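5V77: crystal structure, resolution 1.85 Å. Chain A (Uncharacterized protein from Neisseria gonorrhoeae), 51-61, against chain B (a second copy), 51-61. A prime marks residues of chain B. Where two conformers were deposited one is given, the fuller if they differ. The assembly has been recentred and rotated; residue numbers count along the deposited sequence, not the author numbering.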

# COMPACT_ATOMS: atom_id res chain seq x y z
N ASN A 51 -5.80 -11.01 -4.81
CA ASN A 51 -4.55 -11.71 -5.11
C ASN A 51 -3.57 -10.73 -5.72
O ASN A 51 -3.32 -10.73 -6.94
CB ASN A 51 -4.80 -12.95 -5.99
CG ASN A 51 -5.59 -14.00 -5.25
OD1 ASN A 51 -5.74 -13.92 -4.03
ND2 ASN A 51 -6.12 -14.99 -5.97
N ILE A 52 -3.01 -9.89 -4.86
CA ILE A 52 -2.17 -8.79 -5.30
C ILE A 52 -0.89 -9.30 -5.94
O ILE A 52 -0.22 -10.20 -5.40
CB ILE A 52 -1.84 -7.88 -4.10
CG1 ILE A 52 -3.13 -7.28 -3.57
CG2 ILE A 52 -0.83 -6.80 -4.50
CD1 ILE A 52 -3.78 -6.35 -4.51
N LEU A 53 -0.54 -8.71 -7.07
CA LEU A 53 0.75 -8.94 -7.70
C LEU A 53 1.72 -7.83 -7.35
O LEU A 53 2.79 -8.10 -6.81
CB LEU A 53 0.60 -9.07 -9.23
CG LEU A 53 -0.40 -10.17 -9.59
CD1 LEU A 53 -0.67 -10.18 -11.07
CD2 LEU A 53 0.12 -11.52 -9.13
N ASN A 54 1.36 -6.57 -7.61
CA ASN A 54 2.16 -5.50 -7.05
C ASN A 54 1.29 -4.29 -6.75
O ASN A 54 0.19 -4.13 -7.29
CB ASN A 54 3.32 -5.13 -7.96
CG ASN A 54 2.89 -4.90 -9.38
OD1 ASN A 54 2.26 -3.88 -9.68
ND2 ASN A 54 3.19 -5.85 -10.25
N PHE A 55 1.81 -3.45 -5.86
CA PHE A 55 1.16 -2.21 -5.45
C PHE A 55 2.24 -1.13 -5.40
O PHE A 55 3.24 -1.31 -4.72
CB PHE A 55 0.47 -2.41 -4.09
CG PHE A 55 -0.06 -1.15 -3.45
CD1 PHE A 55 -0.41 -0.03 -4.19
CD2 PHE A 55 -0.19 -1.09 -2.07
CE1 PHE A 55 -0.88 1.11 -3.57
CE2 PHE A 55 -0.67 0.05 -1.45
CZ PHE A 55 -1.01 1.15 -2.21
N LYS A 56 2.02 -0.02 -6.10
CA LYS A 56 2.97 1.08 -6.09
C LYS A 56 2.23 2.37 -5.77
O LYS A 56 1.18 2.65 -6.36
CB LYS A 56 3.69 1.20 -7.44
N LEU A 57 2.76 3.14 -4.82
CA LEU A 57 2.31 4.49 -4.54
C LEU A 57 3.53 5.39 -4.64
O LEU A 57 4.52 5.16 -3.94
CB LEU A 57 1.67 4.59 -3.15
CG LEU A 57 1.54 6.01 -2.59
CD1 LEU A 57 0.50 6.78 -3.35
CD2 LEU A 57 1.19 5.99 -1.11
N ASP A 58 3.47 6.40 -5.50
CA ASP A 58 4.56 7.35 -5.62
C ASP A 58 3.96 8.74 -5.51
O ASP A 58 3.11 9.11 -6.34
CB ASP A 58 5.30 7.16 -6.94
CG ASP A 58 6.47 8.11 -7.11
OD1 ASP A 58 6.73 8.95 -6.21
OD2 ASP A 58 7.14 8.02 -8.16
N THR A 59 4.38 9.51 -4.50
CA THR A 59 3.77 10.82 -4.33
C THR A 59 4.32 11.84 -5.31
O THR A 59 3.72 12.90 -5.48
CB THR A 59 3.93 11.32 -2.89
OG1 THR A 59 5.31 11.30 -2.51
CG2 THR A 59 3.14 10.43 -1.95
N ASN A 60 5.45 11.54 -5.96
CA ASN A 60 5.93 12.33 -7.09
C ASN A 60 6.11 13.81 -6.73
O ASN A 60 5.80 14.69 -7.53
CB ASN A 60 5.00 12.19 -8.30
CG ASN A 60 5.65 11.46 -9.45
OD1 ASN A 60 5.70 10.23 -9.46
ND2 ASN A 60 6.15 12.21 -10.42
N ASN A 61 6.61 14.07 -5.53
CA ASN A 61 6.85 15.44 -5.06
C ASN A 61 5.62 16.32 -5.27
O ASN A 61 5.73 17.52 -5.53
CB ASN A 61 8.08 16.06 -5.76
CG ASN A 61 8.70 17.20 -4.96
OD1 ASN A 61 8.51 17.29 -3.75
ND2 ASN A 61 9.44 18.07 -5.64
N ASN B 51 5.20 11.09 6.20
CA ASN B 51 5.38 11.82 4.94
C ASN B 51 5.96 10.91 3.87
O ASN B 51 7.15 11.01 3.52
CB ASN B 51 6.24 13.05 5.16
CG ASN B 51 5.57 14.04 6.08
OD1 ASN B 51 4.41 13.87 6.44
ND2 ASN B 51 6.30 15.08 6.46
N ILE B 52 5.10 10.06 3.32
CA ILE B 52 5.51 9.01 2.40
C ILE B 52 5.98 9.62 1.10
O ILE B 52 5.38 10.57 0.57
CB ILE B 52 4.34 8.04 2.14
CG1 ILE B 52 3.84 7.45 3.46
CG2 ILE B 52 4.77 6.95 1.19
CD1 ILE B 52 4.88 6.65 4.19
N LEU B 53 7.08 9.09 0.57
CA LEU B 53 7.56 9.43 -0.76
C LEU B 53 7.21 8.34 -1.76
O LEU B 53 6.61 8.62 -2.80
CB LEU B 53 9.08 9.66 -0.72
CG LEU B 53 9.53 10.74 0.27
CD1 LEU B 53 11.05 10.75 0.38
CD2 LEU B 53 9.01 12.12 -0.15
N ASN B 54 7.53 7.08 -1.46
CA ASN B 54 7.02 6.00 -2.29
C ASN B 54 6.89 4.73 -1.46
O ASN B 54 7.58 4.54 -0.46
CB ASN B 54 7.89 5.75 -3.52
CG ASN B 54 9.35 5.65 -3.19
OD1 ASN B 54 9.80 4.64 -2.68
ND2 ASN B 54 10.10 6.72 -3.47
N PHE B 55 5.96 3.89 -1.91
CA PHE B 55 5.70 2.59 -1.30
C PHE B 55 5.55 1.60 -2.43
O PHE B 55 4.80 1.84 -3.39
CB PHE B 55 4.42 2.59 -0.43
CG PHE B 55 3.99 1.20 0.01
CD1 PHE B 55 4.28 0.76 1.28
CD2 PHE B 55 3.31 0.35 -0.85
CE1 PHE B 55 3.90 -0.50 1.69
CE2 PHE B 55 2.93 -0.90 -0.45
CZ PHE B 55 3.22 -1.34 0.83
N LYS B 56 6.28 0.50 -2.35
CA LYS B 56 6.17 -0.55 -3.35
C LYS B 56 6.04 -1.88 -2.63
O LYS B 56 6.78 -2.16 -1.69
CB LYS B 56 7.39 -0.59 -4.28
N LEU B 57 5.07 -2.69 -3.08
CA LEU B 57 4.93 -4.07 -2.64
C LEU B 57 4.89 -4.91 -3.90
O LEU B 57 4.10 -4.62 -4.80
CB LEU B 57 3.65 -4.28 -1.80
CG LEU B 57 3.09 -5.72 -1.77
CD1 LEU B 57 3.99 -6.65 -1.03
CD2 LEU B 57 1.68 -5.77 -1.19
N ASP B 58 5.78 -5.89 -4.01
CA ASP B 58 5.78 -6.81 -5.14
C ASP B 58 5.84 -8.22 -4.56
O ASP B 58 6.81 -8.57 -3.89
CB ASP B 58 6.96 -6.53 -6.07
CG ASP B 58 6.87 -7.28 -7.39
OD1 ASP B 58 6.14 -8.30 -7.48
OD2 ASP B 58 7.54 -6.84 -8.36
N THR B 59 4.80 -9.02 -4.81
CA THR B 59 4.85 -10.37 -4.24
C THR B 59 5.75 -11.30 -5.03
O THR B 59 6.17 -12.34 -4.51
CB THR B 59 3.44 -10.96 -4.09
OG1 THR B 59 2.78 -10.99 -5.37
CG2 THR B 59 2.63 -10.11 -3.12
N ASN B 60 6.09 -10.93 -6.27
CA ASN B 60 7.14 -11.62 -7.04
C ASN B 60 6.89 -13.12 -7.15
O ASN B 60 7.83 -13.92 -7.12
CB ASN B 60 8.52 -11.36 -6.43
CG ASN B 60 9.05 -9.97 -6.75
OD1 ASN B 60 8.96 -9.51 -7.88
ND2 ASN B 60 9.59 -9.29 -5.73
N ASN B 61 5.62 -13.52 -7.27
CA ASN B 61 5.23 -14.93 -7.40
C ASN B 61 5.70 -15.76 -6.21
O ASN B 61 5.94 -16.97 -6.33
CB ASN B 61 5.74 -15.53 -8.73
CG ASN B 61 5.16 -16.92 -9.03
OD1 ASN B 61 4.02 -17.22 -8.67
ND2 ASN B 61 5.95 -17.77 -9.70

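Strand 54-58 of one copy lies beside strand 54-58 of the other, the N-to-C directions 174° apart and the axes 4.6 Å apart at closest approach, so the two form an antiparallel pair across the dimer contact. The register centres on Lys56 facing Lys56′, whose CA atoms are 4.5 Å apart; every pairing on one side of this point therefore recurs on the other with the chains exchanged.

Six backbone hydrogen bonds hold the register. Phe55 and Leu57′ bond reciprocally: Phe55 N donates to Leu57′ O and Leu57′ N to Phe55 O, both at 2.8 Å. Leu57 N to Phe55′ O and Phe55′ N to Leu57 O, also 2.8 Å each, complete the second ring. At the two ends of the pairing, Thr59′ N donates to Leu53 O at 3.0 Å and Thr59 N to Leu53′ O at 2.9 Å, extending the ladder. The alternate pairs, Asn54 with Asp58′, Lys56 with Lys56′ and Asp58 with Asn54′, lack such bonds and draw closer; here CA-H groups turn to carbonyls, with Lys56 CA 3.3 Å from Phe55′ O and Asn54 CA 3.1 Å from Leu57′ O.

The threonine hydroxyls add a polar contact at each end. Thr59 OG1 lies 3.0 Å from Leu53′ O and 3.2 Å from Ile52′ O, two acceptors within reach of one proton; Thr59′ OG1 sits likewise, 3.2 Å from Leu53 O and 3.1 Å from Ile52 O.

Phe55 and Leu57 of both chains share one face of the sheet and supply its apolar contacts. The two phenylalanine rings meet obliquely, planes at 49° and centroids 5.3 Å apart, with Phe55 CD2 3.5 Å from Phe55′ CE2. Beside them, Phe55 CB packs 4.3 Å from Leu57′ CB. Ile52 widens this apolar patch, its CG2 4.3 Å from Leu57′ CD2, and Ile52′ CG2 approaches Leu57 CD2 at 4.4 Å. All six of these side chains belong to buried residues, and the two stretches together bury 627 Å².

The other face carries Asn54, Lys56 and Asp58 and is more open. Both lysines are modelled only to CB. Asn54 CB lies 4.1 Å from Asp58′ CA, a van der Waals contact. Asp58 OD1 instead accepts from its own chain, 2.9 Å from Asn60 N, bracing the turn after the strand; Asp58′ OD1 does the same with Asn60′ N at 2.9 Å. Although Asp58 OD1 comes within 3.4 Å of Leu53′ O, both atoms are acceptors and no hydrogen bond joins them.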